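Local coordinates for protein possible prolidase (Bifidobacterium longum NCC2705, PDB 2P9B) that is an uncharacterised member of the amidohydrolase family, named a possible prolidase, that probably hydrolyses carbon-nitrogen bonds, at residues T356-E361 with D413-E418; I68-L73 with A408-D413. All coordinates share one frame; numbering follows the deposited sequence.

Contact 1: residues T356-E361 with D413-E418; sequences TWRELE and DLRALE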
ATOM      1  N   THR A 356      -7.803  -0.519  -4.821  1.00  9.78           N
ATOM      2  CA  THR A 356      -6.729  -1.338  -4.272  1.00 10.41           C
ATOM      3  C   THR A 356      -6.946  -2.825  -4.587  1.00 10.90           C
ATOM      4  O   THR A 356      -6.000  -3.540  -4.911  1.00 10.54           O
ATOM      5  CB  THR A 356      -6.619  -1.155  -2.739  1.00 10.64           C
ATOM      6  OG1 THR A 356      -6.230   0.190  -2.451  1.00 12.55           O
ATOM      7  CG2 THR A 356      -5.582  -2.113  -2.149  1.00 10.10           C
ATOM      8  N   TRP A 357      -8.200  -3.272  -4.516  1.00 12.00           N
ATOM      9  CA  TRP A 357      -8.533  -4.675  -4.761  1.00 12.91           C
ATOM     10  C   TRP A 357      -8.001  -5.209  -6.093  1.00 12.39           C
ATOM     11  O   TRP A 357      -7.637  -6.381  -6.202  1.00 12.74           O
ATOM     12  CB  TRP A 357     -10.054  -4.883  -4.719  1.00 14.04           C
ATOM     13  CG  TRP A 357     -10.753  -4.331  -5.928  1.00 13.99           C
ATOM     14  CD1 TRP A 357     -11.145  -3.042  -6.136  1.00 15.15           C
ATOM     15  CD2 TRP A 357     -11.037  -5.039  -7.144  1.00 15.37           C
ATOM     16  NE1 TRP A 357     -11.647  -2.899  -7.410  1.00 16.53           N
ATOM     17  CE2 TRP A 357     -11.591  -4.108  -8.048  1.00 15.98           C
ATOM     18  CE3 TRP A 357     -10.867  -6.368  -7.555  1.00 15.52           C
ATOM     19  CZ2 TRP A 357     -11.980  -4.467  -9.344  1.00 17.42           C
ATOM     20  CZ3 TRP A 357     -11.252  -6.722  -8.844  1.00 18.21           C
ATOM     21  CH2 TRP A 357     -11.803  -5.771  -9.721  1.00 18.10           C
ATOM     22  N   ARG A 358      -7.967  -4.351  -7.105  1.00 10.90           N
ATOM     23  CA  ARG A 358      -7.503  -4.750  -8.429  1.00 10.74           C
ATOM     24  C   ARG A 358      -6.072  -5.273  -8.403  1.00 10.43           C
ATOM     25  O   ARG A 358      -5.720  -6.168  -9.173  1.00 12.60           O
ATOM     26  CB  ARG A 358      -7.599  -3.570  -9.403  1.00 11.60           C
ATOM     27  CG  ARG A 358      -7.111  -3.888 -10.814  1.00 13.64           C
ATOM     28  CD  ARG A 358      -8.120  -4.733 -11.578  1.00 15.94           C
ATOM     29  NE  ARG A 358      -9.272  -3.937 -11.993  1.00 17.52           N
ATOM     30  CZ  ARG A 358     -10.276  -4.399 -12.730  1.00 19.13           C
ATOM     31  NH1 ARG A 358     -10.279  -5.662 -13.134  1.00 18.58           N
ATOM     32  NH2 ARG A 358     -11.267  -3.592 -13.078  1.00 19.38           N
ATOM     33  N   GLU A 359      -5.245  -4.725  -7.516  1.00 10.55           N
ATOM     34  CA  GLU A 359      -3.844  -5.152  -7.435  1.00 10.55           C
ATOM     35  C   GLU A 359      -3.723  -6.626  -7.074  1.00 10.78           C
ATOM     36  O   GLU A 359      -2.811  -7.313  -7.542  1.00 10.91           O
ATOM     37  CB  GLU A 359      -3.076  -4.299  -6.409  1.00  9.25           C
ATOM     38  CG  GLU A 359      -1.551  -4.543  -6.374  1.00  9.97           C
ATOM     39  CD  GLU A 359      -0.820  -4.148  -7.664  1.00 11.50           C
ATOM     40  OE1 GLU A 359      -1.403  -3.449  -8.518  1.00 14.73           O
ATOM     41  OE2 GLU A 359       0.358  -4.537  -7.814  1.00 13.16           O
ATOM     42  N   LEU A 360      -4.636  -7.116  -6.242  1.00 11.03           N
ATOM     43  CA  LEU A 360      -4.585  -8.524  -5.857  1.00 10.87           C
ATOM     44  C   LEU A 360      -4.918  -9.401  -7.057  1.00 12.86           C
ATOM     45  O   LEU A 360      -4.303 -10.447  -7.260  1.00 12.03           O
ATOM     46  CB  LEU A 360      -5.554  -8.818  -4.708  1.00 10.67           C
ATOM     47  CG  LEU A 360      -5.142  -8.309  -3.324  1.00 10.58           C
ATOM     48  CD1 LEU A 360      -5.313  -6.800  -3.242  1.00 11.55           C
ATOM     49  CD2 LEU A 360      -5.983  -8.993  -2.266  1.00 11.50           C
ATOM     50  N   GLU A 361      -5.888  -8.971  -7.859  1.00 13.52           N
ATOM     51  CA  GLU A 361      -6.256  -9.747  -9.038  1.00 15.32           C
ATOM     52  C   GLU A 361      -5.104  -9.776 -10.028  1.00 15.68           C
ATOM     53  O   GLU A 361      -4.880 -10.785 -10.700  1.00 16.11           O
ATOM     54  CB  GLU A 361      -7.508  -9.169  -9.707  1.00 19.42           C
ATOM     55  CG  GLU A 361      -8.795  -9.606  -9.022  1.00 25.28           C
ATOM     56  CD  GLU A 361      -9.968  -9.739  -9.983  1.00 28.31           C
ATOM     57  OE1 GLU A 361     -10.985 -10.347  -9.583  1.00 29.29           O
ATOM     58  OE2 GLU A 361      -9.883  -9.236 -11.125  1.00 28.77           O
ATOM     59  N   ASP A 413     -13.504 -15.484  -5.204  1.00 19.27           N
ATOM     60  CA  ASP A 413     -13.562 -14.445  -6.233  1.00 18.33           C
ATOM     61  C   ASP A 413     -13.073 -13.149  -5.597  1.00 16.96           C
ATOM     62  O   ASP A 413     -13.761 -12.569  -4.756  1.00 16.96           O
ATOM     63  CB  ASP A 413     -14.997 -14.252  -6.732  1.00 22.04           C
ATOM     64  CG  ASP A 413     -15.070 -13.427  -8.008  1.00 25.46           C
ATOM     65  OD1 ASP A 413     -14.261 -12.490  -8.173  1.00 23.32           O
ATOM     66  OD2 ASP A 413     -15.951 -13.710  -8.848  1.00 30.47           O
ATOM     67  N   LEU A 414     -11.893 -12.694  -5.999  1.00 16.41           N
ATOM     68  CA  LEU A 414     -11.335 -11.477  -5.432  1.00 15.09           C
ATOM     69  C   LEU A 414     -12.187 -10.233  -5.664  1.00 15.83           C
ATOM     70  O   LEU A 414     -12.017  -9.237  -4.969  1.00 15.77           O
ATOM     71  CB  LEU A 414      -9.919 -11.249  -5.964  1.00 15.73           C
ATOM     72  CG  LEU A 414      -8.885 -12.232  -5.406  1.00 13.43           C
ATOM     73  CD1 LEU A 414      -7.587 -12.141  -6.205  1.00 14.07           C
ATOM     74  CD2 LEU A 414      -8.636 -11.910  -3.928  1.00 15.03           C
ATOM     75  N   ARG A 415     -13.106 -10.280  -6.627  1.00 16.95           N
ATOM     76  CA  ARG A 415     -13.941  -9.114  -6.880  1.00 17.39           C
ATOM     77  C   ARG A 415     -14.886  -8.876  -5.701  1.00 16.36           C
ATOM     78  O   ARG A 415     -15.542  -7.837  -5.617  1.00 17.49           O
ATOM     79  CB  ARG A 415     -14.734  -9.277  -8.184  1.00 22.23           C
ATOM     80  CG  ARG A 415     -15.416  -7.989  -8.643  1.00 26.09           C
ATOM     81  CD  ARG A 415     -16.028  -8.138 -10.027  1.00 30.33           C
ATOM     82  NE  ARG A 415     -15.041  -8.053 -11.104  1.00 31.40           N
ATOM     83  CZ  ARG A 415     -14.552  -6.916 -11.593  1.00 32.61           C
ATOM     84  NH1 ARG A 415     -14.953  -5.750 -11.105  1.00 31.87           N
ATOM     85  NH2 ARG A 415     -13.676  -6.945 -12.588  1.00 32.05           N
ATOM     86  N   ALA A 416     -14.943  -9.837  -4.783  1.00 15.19           N
ATOM     87  CA  ALA A 416     -15.780  -9.701  -3.593  1.00 13.39           C
ATOM     88  C   ALA A 416     -15.259  -8.511  -2.788  1.00 13.31           C
ATOM     89  O   ALA A 416     -15.975  -7.926  -1.973  1.00 13.48           O
ATOM     90  CB  ALA A 416     -15.705 -10.968  -2.750  1.00 14.40           C
ATOM     91  N   LEU A 417     -14.002  -8.152  -3.031  1.00 13.05           N
ATOM     92  CA  LEU A 417     -13.374  -7.037  -2.327  1.00 12.35           C
ATOM     93  C   LEU A 417     -13.858  -5.673  -2.811  1.00 12.39           C
ATOM     94  O   LEU A 417     -13.831  -4.697  -2.066  1.00 13.70           O
ATOM     95  CB  LEU A 417     -11.850  -7.101  -2.497  1.00 12.40           C
ATOM     96  CG  LEU A 417     -11.088  -8.307  -1.940  1.00 13.20           C
ATOM     97  CD1 LEU A 417      -9.655  -8.264  -2.439  1.00 13.84           C
ATOM     98  CD2 LEU A 417     -11.117  -8.295  -0.415  1.00 14.53           C
ATOM     99  N   GLU A 418     -14.304  -5.609  -4.059  1.00 13.85           N
ATOM    100  CA  GLU A 418     -14.727  -4.347  -4.652  1.00 13.81           C
ATOM    101  C   GLU A 418     -15.809  -3.574  -3.900  1.00 14.12           C
ATOM    102  O   GLU A 418     -15.722  -2.353  -3.778  1.00 15.16           O
ATOM    103  CB  GLU A 418     -15.161  -4.577  -6.103  1.00 14.97           C
ATOM    104  CG  GLU A 418     -15.430  -3.290  -6.875  1.00 17.08           C
ATOM    105  CD  GLU A 418     -15.694  -3.540  -8.346  1.00 20.36           C
ATOM    106  OE1 GLU A 418     -16.185  -4.635  -8.685  1.00 20.18           O
ATOM    107  OE2 GLU A 418     -15.427  -2.636  -9.161  1.00 20.75           O
TER
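Trp357 of helix 356-367 reaches onto the short 3-10 turn 414-417. Its CB meets CB of Leu417 at 3.6 Å. With chi1 at 73°, CG sits between the backbone N and the carbonyl carbon. One face of the five-membered ring receives Glu418 CB, 4.1 Å from its centroid and only 9° off the normal, a CH-pi contact; Glu418 CG follows near NE1. Further out, CE3 approaches the carbonyl O of Leu414. The tip atom CH2 meets faces of two guanidinium groups, that of Arg358 over its centre and that of Arg415 offset toward the rim, 3.4 Å from Arg415 NH1, with the indole and Arg415 guanidinium planes 63° apart. The other indole face is backed by Arg358 CB of its own helix. Arg415 NH1 also forms a salt bridge with Glu418 OE1 (2.9 Å), which helps to fix the guanidinium against the ring. Arg415 NH2 lies just 3.7 Å from Arg358 NH1, but Asp446 bridges to NH2 of both arginines and probably offsets their repulsion. At the turn's start, Asp413 OD1 accepts from Arg415 N in an Asx turn. Beside the base of the tryptophan, Leu360 CD2 touches Leu417 CD1 at 3.7 Å, while Glu361 CG slides past Leu414 CB. Leu360 and Leu414 both also pack on helix 371-385, so the turn between strands 403-406 and 422-425 is seated against two successive helices.

Contact 2: residues I68-L73 with A408-D413; sequences IVMPGL and ANPLDD
Ile68, at the start of strand 68-78, lays its side chain against the backbone of Ala408 and Asn409. This is the close part of the contact: CB lies 3.7 Å from the carbonyl O of Ala408, and CD1 comes within 3.8 Å of Asn409 N. The second branch, CG2, is anti to the backbone N and meets Pro410 CD at 4.0 Å, the isoleucine and the proline ring sliding past each other in opposite directions. Two residues on, selenomethionine Met70 also points toward the loop but touches more loosely, its SE 4.3 Å from Pro410 CG; its other neighbours include Leu375 and Thr379 of helix 371-385. Pro410 carries the apolar side-chain contacts of the loop, with Ile68 and Met70. The outer side is more open: Ala408 turns its methyl away from the strand, and Asp412 and Asp413 are exposed. Within the loop the chain is shaped by its own polar bonds. Asn409 OD1 takes the N-H of Leu411 at 2.8 Å, with the donor 39° out of the carbonyl plane, and Asn409 O accepts from Asp412 N. Strand 68-78 itself pairs in parallel with 19-22 and antiparallel with 403-406, where the backbones of Ile68 and Met70 hydrogen-bond to those of Leu406 and Leu404. The Asn409 OD1 bond closes an Asx turn in the loop leading from strand 403-406 toward strand 422-425, with Pro410 packed on the neighbouring strand 68-78.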
ATOM      1  N   ILE A  68     -18.410 -12.224   5.431  1.00 15.18           N
ATOM      2  CA  ILE A  68     -17.018 -12.636   5.578  1.00 15.11           C
ATOM      3  C   ILE A  68     -16.308 -11.450   6.218  1.00 15.27           C
ATOM      4  O   ILE A  68     -16.593 -10.303   5.872  1.00 16.25           O
ATOM      5  CB  ILE A  68     -16.346 -12.924   4.204  1.00 16.29           C
ATOM      6  CG1 ILE A  68     -16.642 -14.359   3.757  1.00 18.84           C
ATOM      7  CG2 ILE A  68     -14.833 -12.711   4.294  1.00 15.97           C
ATOM      8  CD1 ILE A  68     -18.084 -14.620   3.440  1.00 21.62           C
ATOM      9  N   VAL A  69     -15.419 -11.709   7.169  1.00 13.29           N
ATOM     10  CA  VAL A  69     -14.665 -10.620   7.779  1.00 12.74           C
ATOM     11  C   VAL A  69     -13.197 -10.985   7.655  1.00 13.24           C
ATOM     12  O   VAL A  69     -12.815 -12.135   7.859  1.00 12.81           O
ATOM     13  CB  VAL A  69     -15.017 -10.403   9.265  1.00 13.94           C
ATOM     14  CG1 VAL A  69     -14.703 -11.647  10.066  1.00 17.14           C
ATOM     15  CG2 VAL A  69     -14.235  -9.202   9.807  1.00 15.21           C
HETATM   16  N   MSE A  70     -12.385  -9.997   7.299  1.00 12.29           N
HETATM   17  CA  MSE A  70     -10.960 -10.201   7.119  1.00 12.47           C
HETATM   18  C   MSE A  70     -10.235  -8.961   7.612  1.00 12.61           C
HETATM   19  O   MSE A  70     -10.871  -7.967   7.967  1.00 11.07           O
HETATM   20  CB  MSE A  70     -10.642 -10.452   5.627  1.00 13.34           C
HETATM   21  CG  MSE A  70     -10.915  -9.265   4.671  1.00 15.40           C
HETATM   22 SE   MSE A  70     -10.329  -9.485   2.855  1.00 20.97          SE
HETATM   23  CE  MSE A  70      -8.465  -9.231   3.145  1.00 18.80           C
ATOM     24  N   PRO A  71      -8.893  -9.013   7.675  1.00 11.28           N
ATOM     25  CA  PRO A  71      -8.169  -7.827   8.135  1.00 10.58           C
ATOM     26  C   PRO A  71      -8.384  -6.726   7.101  1.00  9.58           C
ATOM     27  O   PRO A  71      -8.613  -7.017   5.926  1.00 11.19           O
ATOM     28  CB  PRO A  71      -6.711  -8.283   8.152  1.00  9.42           C
ATOM     29  CG  PRO A  71      -6.811  -9.780   8.386  1.00 10.89           C
ATOM     30  CD  PRO A  71      -7.976 -10.153   7.493  1.00 12.16           C
ATOM     31  N   GLY A  72      -8.305  -5.472   7.523  1.00  9.49           N
ATOM     32  CA  GLY A  72      -8.482  -4.395   6.564  1.00 10.01           C
ATOM     33  C   GLY A  72      -7.384  -4.450   5.518  1.00 10.08           C
ATOM     34  O   GLY A  72      -6.268  -4.900   5.804  1.00 11.17           O
ATOM     35  N   LEU A  73      -7.685  -4.017   4.296  1.00  9.42           N
ATOM     36  CA  LEU A  73      -6.657  -4.016   3.258  1.00  9.82           C
ATOM     37  C   LEU A  73      -5.649  -2.920   3.571  1.00 10.93           C
ATOM     38  O   LEU A  73      -5.952  -1.974   4.284  1.00 11.79           O
ATOM     39  CB  LEU A  73      -7.270  -3.761   1.873  1.00 10.44           C
ATOM     40  CG  LEU A  73      -8.173  -4.858   1.295  1.00 10.50           C
ATOM     41  CD1 LEU A  73      -8.762  -4.401  -0.033  1.00 11.47           C
ATOM     42  CD2 LEU A  73      -7.351  -6.138   1.103  1.00 12.17           C
ATOM     43  N   ALA A 408     -19.197 -11.634   0.290  1.00 16.29           N
ATOM     44  CA  ALA A 408     -18.844 -12.920  -0.300  1.00 16.61           C
ATOM     45  C   ALA A 408     -17.394 -13.251   0.039  1.00 17.07           C
ATOM     46  O   ALA A 408     -16.656 -12.396   0.528  1.00 16.42           O
ATOM     47  CB  ALA A 408     -19.043 -12.881  -1.816  1.00 17.23           C
ATOM     48  N   ASN A 409     -16.990 -14.489  -0.227  1.00 16.38           N
ATOM     49  CA  ASN A 409     -15.631 -14.933   0.072  1.00 17.17           C
ATOM     50  C   ASN A 409     -14.647 -14.550  -1.031  1.00 16.77           C
ATOM     51  O   ASN A 409     -14.737 -15.046  -2.153  1.00 15.71           O
ATOM     52  CB  ASN A 409     -15.609 -16.450   0.264  1.00 19.64           C
ATOM     53  CG  ASN A 409     -14.298 -16.944   0.831  1.00 20.06           C
ATOM     54  OD1 ASN A 409     -13.269 -16.285   0.709  1.00 18.96           O
ATOM     55  ND2 ASN A 409     -14.327 -18.120   1.447  1.00 22.95           N
ATOM     56  N   PRO A 410     -13.677 -13.674  -0.718  1.00 15.66           N
ATOM     57  CA  PRO A 410     -12.684 -13.242  -1.706  1.00 15.51           C
ATOM     58  C   PRO A 410     -11.743 -14.351  -2.173  1.00 15.63           C
ATOM     59  O   PRO A 410     -11.077 -14.209  -3.192  1.00 17.02           O
ATOM     60  CB  PRO A 410     -11.951 -12.115  -0.986  1.00 16.51           C
ATOM     61  CG  PRO A 410     -11.975 -12.573   0.440  1.00 14.68           C
ATOM     62  CD  PRO A 410     -13.414 -13.051   0.593  1.00 14.07           C
ATOM     63  N   LEU A 411     -11.688 -15.451  -1.428  1.00 16.64           N
ATOM     64  CA  LEU A 411     -10.832 -16.567  -1.817  1.00 18.13           C
ATOM     65  C   LEU A 411     -11.431 -17.258  -3.040  1.00 19.54           C
ATOM     66  O   LEU A 411     -10.715 -17.874  -3.833  1.00 20.48           O
ATOM     67  CB  LEU A 411     -10.692 -17.564  -0.664  1.00 18.14           C
ATOM     68  CG  LEU A 411      -9.748 -17.130   0.461  1.00 17.16           C
ATOM     69  CD1 LEU A 411      -9.901 -18.031   1.671  1.00 17.51           C
ATOM     70  CD2 LEU A 411      -8.321 -17.156  -0.067  1.00 19.03           C
ATOM     71  N   ASP A 412     -12.747 -17.138  -3.194  1.00 20.74           N
ATOM     72  CA  ASP A 412     -13.442 -17.745  -4.326  1.00 22.36           C
ATOM     73  C   ASP A 412     -13.529 -16.780  -5.502  1.00 21.70           C
ATOM     74  O   ASP A 412     -13.619 -17.202  -6.658  1.00 21.92           O
ATOM     75  CB  ASP A 412     -14.848 -18.190  -3.918  1.00 24.50           C
ATOM     76  CG  ASP A 412     -14.831 -19.247  -2.836  1.00 28.40           C
ATOM     77  OD1 ASP A 412     -13.943 -20.121  -2.877  1.00 29.51           O
ATOM     78  OD2 ASP A 412     -15.714 -19.208  -1.952  1.00 30.09           O
ATOM     79  N   ASP A 413     -13.504 -15.484  -5.204  1.00 19.27           N
ATOM     80  CA  ASP A 413     -13.562 -14.445  -6.233  1.00 18.33           C
ATOM     81  C   ASP A 413     -13.073 -13.149  -5.597  1.00 16.96           C
ATOM     82  O   ASP A 413     -13.761 -12.569  -4.756  1.00 16.96           O
ATOM     83  CB  ASP A 413     -14.997 -14.252  -6.732  1.00 22.04           C
ATOM     84  CG  ASP A 413     -15.070 -13.427  -8.008  1.00 25.46           C
ATOM     85  OD1 ASP A 413     -14.261 -12.490  -8.173  1.00 23.32           O
ATOM     86  OD2 ASP A 413     -15.951 -13.710  -8.848  1.00 30.47           O
TER

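The centres of contacts 1 and 2 lie about 9 Å apart, on the same side of the chain's centre. Along the sequence their segments alternate: 68-73, then 356-361, then 408-413 running directly into 413-418, with Asp413 common to both. One continuous loop between strands 403-406 and 422-425 thus faces strand 68-78 with its first half and helix 356-367 with its second. The halves also meet the other contact's residues: Leu417 CD2 packs 3.6 Å from Met70 SE, and Ala416 CB rests near Ala408 O. Helix 371-385 borders both contacts. Together they join the mixed sheet containing strands 68-78 and 403-406 to the late helices of this amidohydrolase-family chain.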